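Long-range contacts in zinc chaperone AztD (Citrobacter koseri, PDB 6CMK), which carries zinc in the bacterial periplasm and hands one zinc ion directly to the solute-binding protein AztC of the AztABCD transport system: residues B[38-44]-B[391-397]; B[309-314]-B[377-381]; B[318-323]-B[335-341]. All coordinates share one frame; numbering follows the deposited sequence. Where two conformers were deposited one is given.

The three contacts join different parts of a beta propeller. Contact 1 joins strands from near the two ends of the chain in one blade. Contact 2 joins a turn and the start of strand 312-317 to a loop of the next blade. Contact 3 lies within a blade, between strands 321-326 and 331-337. Contacts 2 and 3 have centres about 15 Å apart and touch: F380 CE2 lies 3.5 Å from L322 O and 3.6 Å from V336 CG1. Contact 1 is separate, about 21 Å and 19 Å from them between centres. All three lie away from the zinc-binding residues. The side chain of N394 in contact 1 is about 12 Å from a bound zinc ion.

Contact 1. Residues B[38-44]-B[391-397]; sequences LFIADHD and QPFNIVA
F39 and V396 exchange two backbone hydrogen bonds, with F39 N 2.8 Å from V396 O. The antiparallel pairing runs on to A41, whose N donates to N394 O. F393 and N394 both face A41, which makes a classic beta bulge. F393 N bonds to A41 O there.

Apolar side chains meet on both faces of the sheet. On one, I40 CG2 meets P392 CB at 3.7 Å, and CG1 of I40 lies alongside CD1 of I395. L38 CD2 touches A397 CB on this face. On the other, F39 CB packs against V396 CG2.

Strand 392-403, near the C-terminus, is the inner strand of a blade whose other three strands come from the N-terminus. This is the Velcro closure of a beta propeller.

Polar bonds hold the end of the pairing. D42 OD2 accepts from Q391 N at 2.8 Å, on its syn side but well out of the carboxylate plane. D42 OD1 accepts from D44 N, an Asx turn, and also from K45 N. H43 N bonds to Q391 O.

The aromatic pair is T-shaped. H43 has CG anti to its backbone N (chi1 179°), and its CD2 edge meets one face of the F393 ring. The planes are 72° apart. N394 ND2 lies over the opposite face, while its OD1 accepts from N69 ND2. H43 ND1 donates to D44 OD1 at 2.8 Å, nearly in the ring plane.

Contact 2. Residues B[309-314]-B[377-381]; sequences RAKFAY and ATSFK
R309 lays one face of its guanidinium over the methyl group of A377, with NE 3.6 Å from CB. The methyl sits toward the rim of the flat group. Bends at chi2 and chi3 (146° and -74°) turn the arginine chain to bring the group there. Its nitrogens are taken up by other residues: NE forms a salt bridge with D306 OD2, which also bonds to Y314 OH, while NH2 bonds to the carbonyl O of D359 and NH1 to OD1 of N360. These bonds fix the plane that A377 lies on.

The second close point is aromatic. Y314 CE1 and F380 CE1 are 3.7 Å apart. The rings are 28° from parallel but slid past each other, with centroids 6.0 Å apart, leaving little ring-on-ring overlap. F380 CE1 approaches the Y314 ring obliquely, while Y314 CE1 lies at the edge of the F380 ring.

Segment 309-314 runs from a type I beta turn, opened by R309, into strand 312-317. Segment 377-381 is the loop between strands 371-376 and 381-387, in the next blade of the propeller. The contact thus joins blade to blade. I362 of strand 361-366 packs on Y314, A377 and F380.

No direct hydrogen bond crosses between the segments. A water spans them instead, donating to Y314 OH at 2.6 Å and to A377 O at 2.8 Å. The loose side is at T378, which is exposed. Its CG2 comes only to 4.2 Å from R309 CD, and its hydroxyl turns to D376.

Contact 3. Residues B[318-323]-B[335-341]; sequences EDGKLN and SVRVTDP. With EDO (1,2-ethanediol), chain L.
R337 reaches across to the backbone of D319, just before strand 321-326. In one conformer, NH1 donates to D319 O at 2.6 Å, in the carbonyl plane, although the oxygen lies 25° out of the guanidinium plane. NH2 adds a weak bond to the same oxygen. A bend at chi3 (-72°) brings the group round. K321 is extended and crosses R337, with its CG over the rim of one guanidinium face. K321 NZ stays 5.3 Å from R337 NH2.

On the same face of the sheet, S335 OG donates to N323 OD1 at 2.6 Å, tilted from the amide carbonyl plane. N323 ND2 is held by V315 O and T317 OG1, so the amide is gripped at both ends. L322 and V336 share the other face. V338 CG2, just past the strand, also meets L322 CB at 3.8 Å.

The strands form an antiparallel hairpin in one propeller blade, with L322 and V336 bonded in both directions. Beyond it, G320 O accepts from V338 N at 2.9 Å and from T339 N. D319 OD1 accepts from K321 N in an Asx turn and also bonds to T317 OG1.

A 1,2-ethanediol, probably from the crystallisation liquor, bonds weakly to V338 O. R337 has two conformers and touches a crystal neighbour, so its bond to D319 O calls for caution. The carbonyl would suit the positive guanidinium, and the D319 carboxylate may add mild attraction.

Contact 1. Residues B[38-44]-B[391-397]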
loop_
_atom_site.group_PDB
_atom_site.type_symbol
_atom_site.label_atom_id
_atom_site.label_comp_id
_atom_site.label_asym_id
_atom_site.label_seq_id
_atom_site.Cartn_x
_atom_site.Cartn_y
_atom_site.Cartn_z
ATOM N N LEU B 38 15.180 -8.947 -10.413
ATOM C CA LEU B 38 14.786 -10.334 -10.580
ATOM C C LEU B 38 15.638 -11.217 -9.688
ATOM O O LEU B 38 16.845 -11.003 -9.553
ATOM C CB LEU B 38 14.970 -10.800 -12.025
ATOM C CG LEU B 38 14.396 -9.916 -13.125
ATOM C CD1 LEU B 38 14.772 -10.485 -14.502
ATOM C CD2 LEU B 38 12.901 -9.808 -12.957
ATOM N N PHE B 39 15.011 -12.238 -9.123
ATOM C CA PHE B 39 15.707 -13.276 -8.379
ATOM C C PHE B 39 15.382 -14.596 -9.053
ATOM O O PHE B 39 14.207 -14.945 -9.196
ATOM C CB PHE B 39 15.291 -13.246 -6.907
ATOM C CG PHE B 39 15.655 -11.960 -6.235
ATOM C CD1 PHE B 39 14.882 -10.833 -6.427
ATOM C CD2 PHE B 39 16.806 -11.858 -5.475
ATOM C CE1 PHE B 39 15.225 -9.634 -5.849
ATOM C CE2 PHE B 39 17.154 -10.658 -4.888
ATOM C CZ PHE B 39 16.364 -9.549 -5.079
ATOM N N ILE B 40 16.420 -15.300 -9.505
ATOM C CA ILE B 40 16.259 -16.426 -10.415
ATOM C C ILE B 40 17.021 -17.613 -9.854
ATOM O O ILE B 40 18.238 -17.536 -9.646
ATOM C CB ILE B 40 16.753 -16.099 -11.831
ATOM C CG1 ILE B 40 16.127 -14.798 -12.351
ATOM C CG2 ILE B 40 16.414 -17.239 -12.768
ATOM C CD1 ILE B 40 17.164 -13.774 -12.716
ATOM N N ALA B 41 16.314 -18.711 -9.641
ATOM C CA ALA B 41 16.915 -19.932 -9.130
ATOM C C ALA B 41 17.215 -20.896 -10.271
ATOM O O ALA B 41 16.392 -21.094 -11.170
ATOM C CB ALA B 41 15.993 -20.606 -8.111
ATOM N N ASP B 42 18.401 -21.491 -10.220
ATOM C CA ASP B 42 18.789 -22.517 -11.174
ATOM C C ASP B 42 18.086 -23.821 -10.834
ATOM O O ASP B 42 17.868 -24.136 -9.660
ATOM C CB ASP B 42 20.302 -22.704 -11.150
ATOM C CG ASP B 42 20.809 -23.501 -12.328
ATOM O OD1 ASP B 42 20.896 -24.744 -12.212
ATOM O OD2 ASP B 42 21.097 -22.880 -13.370
ATOM N N HIS B 43 17.723 -24.582 -11.867
ATOM C CA HIS B 43 16.947 -25.793 -11.633
ATOM C C HIS B 43 17.779 -26.855 -10.934
ATOM O O HIS B 43 17.257 -27.607 -10.104
ATOM C CB HIS B 43 16.402 -26.362 -12.942
ATOM C CG HIS B 43 15.626 -27.625 -12.748
ATOM N ND1 HIS B 43 16.208 -28.871 -12.828
ATOM C CD2 HIS B 43 14.324 -27.834 -12.439
ATOM C CE1 HIS B 43 15.293 -29.794 -12.596
ATOM N NE2 HIS B 43 14.142 -29.192 -12.359
ATOM N N ASP B 44 19.065 -26.939 -11.268
ATOM C CA ASP B 44 19.946 -27.996 -10.785
ATOM C C ASP B 44 20.980 -27.509 -9.786
ATOM O O ASP B 44 21.272 -28.209 -8.814
ATOM C CB ASP B 44 20.679 -28.648 -11.964
ATOM C CG ASP B 44 19.769 -28.912 -13.143
ATOM O OD1 ASP B 44 18.888 -29.790 -13.034
ATOM O OD2 ASP B 44 19.926 -28.227 -14.178
ATOM N N GLN B 391 20.362 -23.299 -16.064
ATOM C CA GLN B 391 18.955 -23.553 -16.350
ATOM C C GLN B 391 18.135 -22.615 -15.476
ATOM O O GLN B 391 17.587 -23.029 -14.441
ATOM C CB GLN B 391 18.591 -25.010 -16.093
ATOM C CG GLN B 391 19.125 -25.942 -17.146
ATOM C CD GLN B 391 18.444 -27.284 -17.105
ATOM O OE1 GLN B 391 17.902 -27.754 -18.106
ATOM N NE2 GLN B 391 18.458 -27.910 -15.935
ATOM N N PRO B 392 18.048 -21.342 -15.847
ATOM C CA PRO B 392 17.227 -20.415 -15.063
ATOM C C PRO B 392 15.796 -20.917 -15.016
ATOM O O PRO B 392 15.194 -21.227 -16.047
ATOM C CB PRO B 392 17.356 -19.093 -15.824
ATOM C CG PRO B 392 17.747 -19.485 -17.212
ATOM C CD PRO B 392 18.577 -20.719 -17.074
ATOM N N PHE B 393 15.263 -21.025 -13.803
ATOM C CA PHE B 393 14.012 -21.738 -13.585
ATOM C C PHE B 393 13.024 -20.873 -12.807
ATOM O O PHE B 393 12.266 -20.106 -13.409
ATOM C CB PHE B 393 14.334 -23.063 -12.879
ATOM C CG PHE B 393 13.151 -23.938 -12.622
ATOM C CD1 PHE B 393 12.156 -24.098 -13.564
ATOM C CD2 PHE B 393 13.064 -24.644 -11.439
ATOM C CE1 PHE B 393 11.069 -24.919 -13.315
ATOM C CE2 PHE B 393 11.990 -25.465 -11.187
ATOM C CZ PHE B 393 10.992 -25.607 -12.121
ATOM N N ASN B 394 13.022 -20.966 -11.480
ATOM C CA ASN B 394 12.101 -20.172 -10.675
ATOM C C ASN B 394 12.514 -18.705 -10.648
ATOM O O ASN B 394 13.699 -18.373 -10.607
ATOM C CB ASN B 394 12.036 -20.701 -9.243
ATOM C CG ASN B 394 11.437 -22.087 -9.158
ATOM O OD1 ASN B 394 11.983 -22.982 -8.500
ATOM N ND2 ASN B 394 10.318 -22.282 -9.828
ATOM N N ILE B 395 11.522 -17.821 -10.642
ATOM C CA ILE B 395 11.804 -16.396 -10.743
ATOM C C ILE B 395 10.765 -15.615 -9.945
ATOM O O ILE B 395 9.568 -15.919 -9.970
ATOM C CB ILE B 395 11.856 -15.959 -12.228
ATOM C CG1 ILE B 395 12.167 -14.467 -12.345
ATOM C CG2 ILE B 395 10.551 -16.291 -12.948
ATOM C CD1 ILE B 395 12.495 -14.050 -13.774
ATOM N N VAL B 396 11.242 -14.611 -9.209
ATOM C CA VAL B 396 10.374 -13.615 -8.589
ATOM C C VAL B 396 10.997 -12.246 -8.822
ATOM O O VAL B 396 12.191 -12.118 -9.103
ATOM C CB VAL B 396 10.132 -13.851 -7.078
ATOM C CG1 VAL B 396 9.400 -15.178 -6.853
ATOM C CG2 VAL B 396 11.445 -13.791 -6.289
ATOM N N ALA B 397 10.163 -11.213 -8.714
ATOM C CA ALA B 397 10.570 -9.836 -8.973
ATOM C C ALA B 397 10.044 -8.919 -7.878
ATOM O O ALA B 397 8.921 -9.097 -7.404
ATOM C CB ALA B 397 10.035 -9.337 -10.320
#

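Contact 2. Residues B[309-314]-B[377-381]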
loop_
_atom_site.group_PDB
_atom_site.type_symbol
_atom_site.label_atom_id
_atom_site.label_comp_id
_atom_site.label_asym_id
_atom_site.label_seq_id
_atom_site.Cartn_x
_atom_site.Cartn_y
_atom_site.Cartn_z
ATOM N N ARG B 309 -0.778 -3.938 -13.500
ATOM C CA ARG B 309 -2.025 -3.832 -14.257
ATOM C C ARG B 309 -2.989 -4.866 -13.681
ATOM O O ARG B 309 -3.032 -6.020 -14.102
ATOM C CB ARG B 309 -1.776 -4.026 -15.748
ATOM C CG ARG B 309 -0.887 -2.949 -16.360
ATOM C CD ARG B 309 0.000 -3.508 -17.467
ATOM N NE ARG B 309 1.074 -4.294 -16.862
ATOM C CZ ARG B 309 2.233 -3.790 -16.445
ATOM N NH1 ARG B 309 2.514 -2.492 -16.613
ATOM N NH2 ARG B 309 3.123 -4.588 -15.880
ATOM N N ALA B 310 -3.795 -4.428 -12.718
ATOM C CA ALA B 310 -4.610 -5.347 -11.935
ATOM C C ALA B 310 -5.637 -6.118 -12.753
ATOM O O ALA B 310 -6.122 -7.148 -12.281
ATOM C CB ALA B 310 -5.346 -4.585 -10.830
ATOM N N LYS B 311 -6.019 -5.641 -13.934
ATOM C CA LYS B 311 -7.024 -6.367 -14.693
ATOM C C LYS B 311 -6.469 -7.606 -15.393
ATOM O O LYS B 311 -7.251 -8.337 -16.003
ATOM C CB LYS B 311 -7.671 -5.449 -15.729
ATOM C CG LYS B 311 -6.737 -4.936 -16.804
ATOM C CD LYS B 311 -7.495 -4.385 -18.003
ATOM C CE LYS B 311 -8.480 -3.290 -17.628
ATOM N NZ LYS B 311 -9.774 -3.466 -18.336
ATOM N N PHE B 312 -5.165 -7.865 -15.319
ATOM C CA PHE B 312 -4.544 -8.909 -16.122
ATOM C C PHE B 312 -3.813 -9.931 -15.260
ATOM O O PHE B 312 -3.293 -9.616 -14.184
ATOM C CB PHE B 312 -3.565 -8.309 -17.132
ATOM C CG PHE B 312 -4.242 -7.541 -18.231
ATOM C CD1 PHE B 312 -5.104 -8.181 -19.098
ATOM C CD2 PHE B 312 -4.025 -6.183 -18.389
ATOM C CE1 PHE B 312 -5.742 -7.489 -20.106
ATOM C CE2 PHE B 312 -4.660 -5.481 -19.398
ATOM C CZ PHE B 312 -5.519 -6.137 -20.258
ATOM N N ALA B 313 -3.780 -11.168 -15.765
ATOM C CA ALA B 313 -2.886 -12.213 -15.286
ATOM C C ALA B 313 -2.310 -12.910 -16.511
ATOM O O ALA B 313 -2.738 -12.671 -17.637
ATOM C CB ALA B 313 -3.599 -13.225 -14.384
ATOM N N TYR B 314 -1.323 -13.766 -16.295
ATOM C CA TYR B 314 -0.672 -14.460 -17.402
ATOM C C TYR B 314 -0.575 -15.951 -17.123
ATOM O O TYR B 314 -0.288 -16.362 -16.004
ATOM C CB TYR B 314 0.734 -13.898 -17.662
ATOM C CG TYR B 314 0.684 -12.414 -17.799
ATOM C CD1 TYR B 314 0.067 -11.830 -18.893
ATOM C CD2 TYR B 314 1.179 -11.595 -16.804
ATOM C CE1 TYR B 314 -0.028 -10.464 -18.992
ATOM C CE2 TYR B 314 1.090 -10.236 -16.894
ATOM C CZ TYR B 314 0.495 -9.676 -17.990
ATOM O OH TYR B 314 0.400 -8.306 -18.071
ATOM N N ALA B 377 4.677 -5.335 -21.496
ATOM C CA ALA B 377 3.437 -5.889 -20.960
ATOM C C ALA B 377 2.218 -5.459 -21.763
ATOM O O ALA B 377 1.280 -6.248 -21.929
ATOM C CB ALA B 377 3.256 -5.486 -19.498
ATOM N N THR B 378 2.202 -4.231 -22.262
ATOM C CA THR B 378 0.998 -3.730 -22.910
ATOM C C THR B 378 0.927 -4.135 -24.375
ATOM O O THR B 378 -0.144 -4.533 -24.848
ATOM C CB THR B 378 0.914 -2.208 -22.754
ATOM O OG1 THR B 378 2.082 -1.595 -23.311
ATOM C CG2 THR B 378 0.794 -1.835 -21.275
ATOM N N SER B 379 2.052 -4.083 -25.092
ATOM C CA SER B 379 2.084 -4.557 -26.473
ATOM C C SER B 379 2.155 -6.076 -26.548
ATOM O O SER B 379 1.782 -6.666 -27.568
ATOM C CB SER B 379 3.276 -3.955 -27.220
ATOM O OG SER B 379 4.481 -4.622 -26.891
ATOM N N PHE B 380 2.643 -6.720 -25.492
ATOM C CA PHE B 380 2.694 -8.174 -25.430
ATOM C C PHE B 380 3.599 -8.729 -26.524
ATOM O O PHE B 380 3.298 -9.753 -27.148
ATOM C CB PHE B 380 1.291 -8.773 -25.513
ATOM C CG PHE B 380 1.102 -9.990 -24.655
ATOM C CD1 PHE B 380 1.208 -9.902 -23.277
ATOM C CD2 PHE B 380 0.790 -11.215 -25.218
ATOM C CE1 PHE B 380 1.022 -11.014 -22.484
ATOM C CE2 PHE B 380 0.598 -12.330 -24.423
ATOM C CZ PHE B 380 0.716 -12.229 -23.057
ATOM N N LYS B 381 4.721 -8.043 -26.752
ATOM C CA LYS B 381 5.720 -8.455 -27.722
ATOM C C LYS B 381 7.103 -8.441 -27.087
ATOM O O LYS B 381 7.402 -7.621 -26.215
ATOM C CB LYS B 381 5.702 -7.543 -28.946
ATOM C CG LYS B 381 4.314 -7.357 -29.507
ATOM C CD LYS B 381 4.319 -6.686 -30.864
ATOM C CE LYS B 381 2.899 -6.468 -31.367
ATOM N NZ LYS B 381 1.988 -7.596 -31.007
HETATM O O HOH W 1 -0.655 -7.223 -20.230
#

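Contact 3. Residues B[318-323]-B[335-341]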
loop_
_atom_site.group_PDB
_atom_site.type_symbol
_atom_site.label_atom_id
_atom_site.label_comp_id
_atom_site.label_asym_id
_atom_site.label_seq_id
_atom_site.Cartn_x
_atom_site.Cartn_y
_atom_site.Cartn_z
ATOM N N GLU B 318 2.071 -25.301 -22.452
ATOM C CA GLU B 318 3.115 -26.220 -22.891
ATOM C C GLU B 318 3.499 -26.010 -24.350
ATOM O O GLU B 318 4.595 -26.414 -24.749
ATOM C CB GLU B 318 2.659 -27.661 -22.667
ATOM C CG GLU B 318 1.457 -28.052 -23.509
ATOM C CD GLU B 318 1.002 -29.473 -23.263
ATOM O OE1 GLU B 318 -0.216 -29.736 -23.384
ATOM O OE2 GLU B 318 1.861 -30.326 -22.946
ATOM N N ASP B 319 2.642 -25.361 -25.136
ATOM C CA ASP B 319 2.937 -25.082 -26.534
ATOM C C ASP B 319 4.015 -24.022 -26.715
ATOM O O ASP B 319 4.419 -23.767 -27.857
ATOM C CB ASP B 319 1.662 -24.647 -27.272
ATOM C CG ASP B 319 0.914 -23.539 -26.563
ATOM O OD1 ASP B 319 1.514 -22.885 -25.693
ATOM O OD2 ASP B 319 -0.278 -23.326 -26.877
ATOM N N GLY B 320 4.498 -23.412 -25.637
ATOM C CA GLY B 320 5.479 -22.353 -25.733
ATOM C C GLY B 320 4.901 -20.957 -25.734
ATOM O O GLY B 320 5.650 -19.995 -25.929
ATOM N N LYS B 321 3.603 -20.815 -25.522
ATOM C CA LYS B 321 2.943 -19.526 -25.638
ATOM C C LYS B 321 2.667 -18.914 -24.271
ATOM O O LYS B 321 2.356 -19.603 -23.294
ATOM C CB LYS B 321 1.621 -19.640 -26.398
ATOM C CG LYS B 321 1.742 -20.015 -27.870
ATOM C CD LYS B 321 0.392 -19.790 -28.538
ATOM C CE LYS B 321 0.339 -20.271 -29.974
ATOM N NZ LYS B 321 -0.926 -19.791 -30.605
ATOM N N LEU B 322 2.778 -17.596 -24.222
ATOM C CA LEU B 322 2.320 -16.815 -23.086
ATOM C C LEU B 322 0.931 -16.292 -23.416
ATOM O O LEU B 322 0.710 -15.781 -24.518
ATOM C CB LEU B 322 3.286 -15.664 -22.809
ATOM C CG LEU B 322 2.951 -14.810 -21.579
ATOM C CD1 LEU B 322 3.060 -15.619 -20.304
ATOM C CD2 LEU B 322 3.852 -13.597 -21.519
ATOM N N ASN B 323 -0.013 -16.451 -22.486
ATOM C CA ASN B 323 -1.399 -16.065 -22.725
ATOM C C ASN B 323 -1.815 -14.996 -21.726
ATOM O O ASN B 323 -1.620 -15.153 -20.519
ATOM C CB ASN B 323 -2.343 -17.266 -22.629
ATOM C CG ASN B 323 -1.905 -18.427 -23.486
ATOM O OD1 ASN B 323 -2.366 -18.576 -24.613
ATOM N ND2 ASN B 323 -1.024 -19.272 -22.951
ATOM N N SER B 335 -2.422 -14.140 -27.156
ATOM C CA SER B 335 -1.352 -15.104 -26.927
ATOM C C SER B 335 -0.171 -14.758 -27.820
ATOM O O SER B 335 -0.344 -14.206 -28.908
ATOM C CB SER B 335 -1.812 -16.538 -27.223
ATOM O OG SER B 335 -2.964 -16.869 -26.471
ATOM N N VAL B 336 1.031 -15.099 -27.362
ATOM C CA VAL B 336 2.251 -14.877 -28.130
ATOM C C VAL B 336 3.218 -16.023 -27.857
ATOM O O VAL B 336 3.355 -16.475 -26.717
ATOM C CB VAL B 336 2.895 -13.511 -27.792
ATOM C CG1 VAL B 336 3.447 -13.489 -26.368
ATOM C CG2 VAL B 336 3.994 -13.172 -28.790
ATOM N N ARG B 337 3.885 -16.497 -28.908
ATOM C CA ARG B 337 4.883 -17.548 -28.762
ATOM C C ARG B 337 6.164 -16.966 -28.175
ATOM O O ARG B 337 6.688 -15.969 -28.680
ATOM C CB ARG B 337 5.165 -18.201 -30.115
ATOM C CG ARG B 337 6.160 -19.342 -30.047
ATOM C CD ARG B 337 6.081 -20.218 -31.290
ATOM N NE ARG B 337 4.856 -21.007 -31.275
ATOM C CZ ARG B 337 4.678 -22.086 -30.517
ATOM N NH1 ARG B 337 5.653 -22.511 -29.718
ATOM N NH2 ARG B 337 3.527 -22.742 -30.557
ATOM N N VAL B 338 6.672 -17.595 -27.112
ATOM C CA VAL B 338 7.859 -17.127 -26.413
ATOM C C VAL B 338 8.994 -18.142 -26.457
ATOM O O VAL B 338 10.157 -17.765 -26.632
ATOM C CB VAL B 338 7.519 -16.761 -24.953
ATOM C CG1 VAL B 338 8.779 -16.362 -24.183
ATOM C CG2 VAL B 338 6.482 -15.651 -24.939
ATOM N N THR B 339 8.691 -19.429 -26.272
ATOM C CA THR B 339 9.700 -20.480 -26.306
ATOM C C THR B 339 9.253 -21.569 -27.278
ATOM O O THR B 339 8.120 -21.568 -27.774
ATOM C CB THR B 339 9.950 -21.065 -24.900
ATOM O OG1 THR B 339 8.799 -21.776 -24.445
ATOM C CG2 THR B 339 10.284 -19.966 -23.873
ATOM N N ASP B 340 10.165 -22.495 -27.586
ATOM C CA ASP B 340 9.739 -23.752 -28.180
ATOM C C ASP B 340 8.794 -24.461 -27.215
ATOM O O ASP B 340 8.800 -24.184 -26.016
ATOM C CB ASP B 340 10.930 -24.655 -28.482
ATOM C CG ASP B 340 11.704 -24.221 -29.713
ATOM O OD1 ASP B 340 11.079 -23.748 -30.687
ATOM O OD2 ASP B 340 12.944 -24.363 -29.705
ATOM N N PRO B 341 7.980 -25.393 -27.711
ATOM C CA PRO B 341 7.115 -26.148 -26.803
ATOM C C PRO B 341 7.913 -26.841 -25.709
ATOM O O PRO B 341 9.057 -27.260 -25.908
ATOM C CB PRO B 341 6.430 -27.165 -27.722
ATOM C CG PRO B 341 6.478 -26.558 -29.065
ATOM C CD PRO B 341 7.768 -25.786 -29.116
HETATM C C1 EDO L . 9.815 -16.955 -30.466
HETATM O O1 EDO L . 9.107 -16.300 -31.525
HETATM C C2 EDO L . 10.009 -18.427 -30.807
HETATM O O2 EDO L . 10.582 -19.109 -29.686
#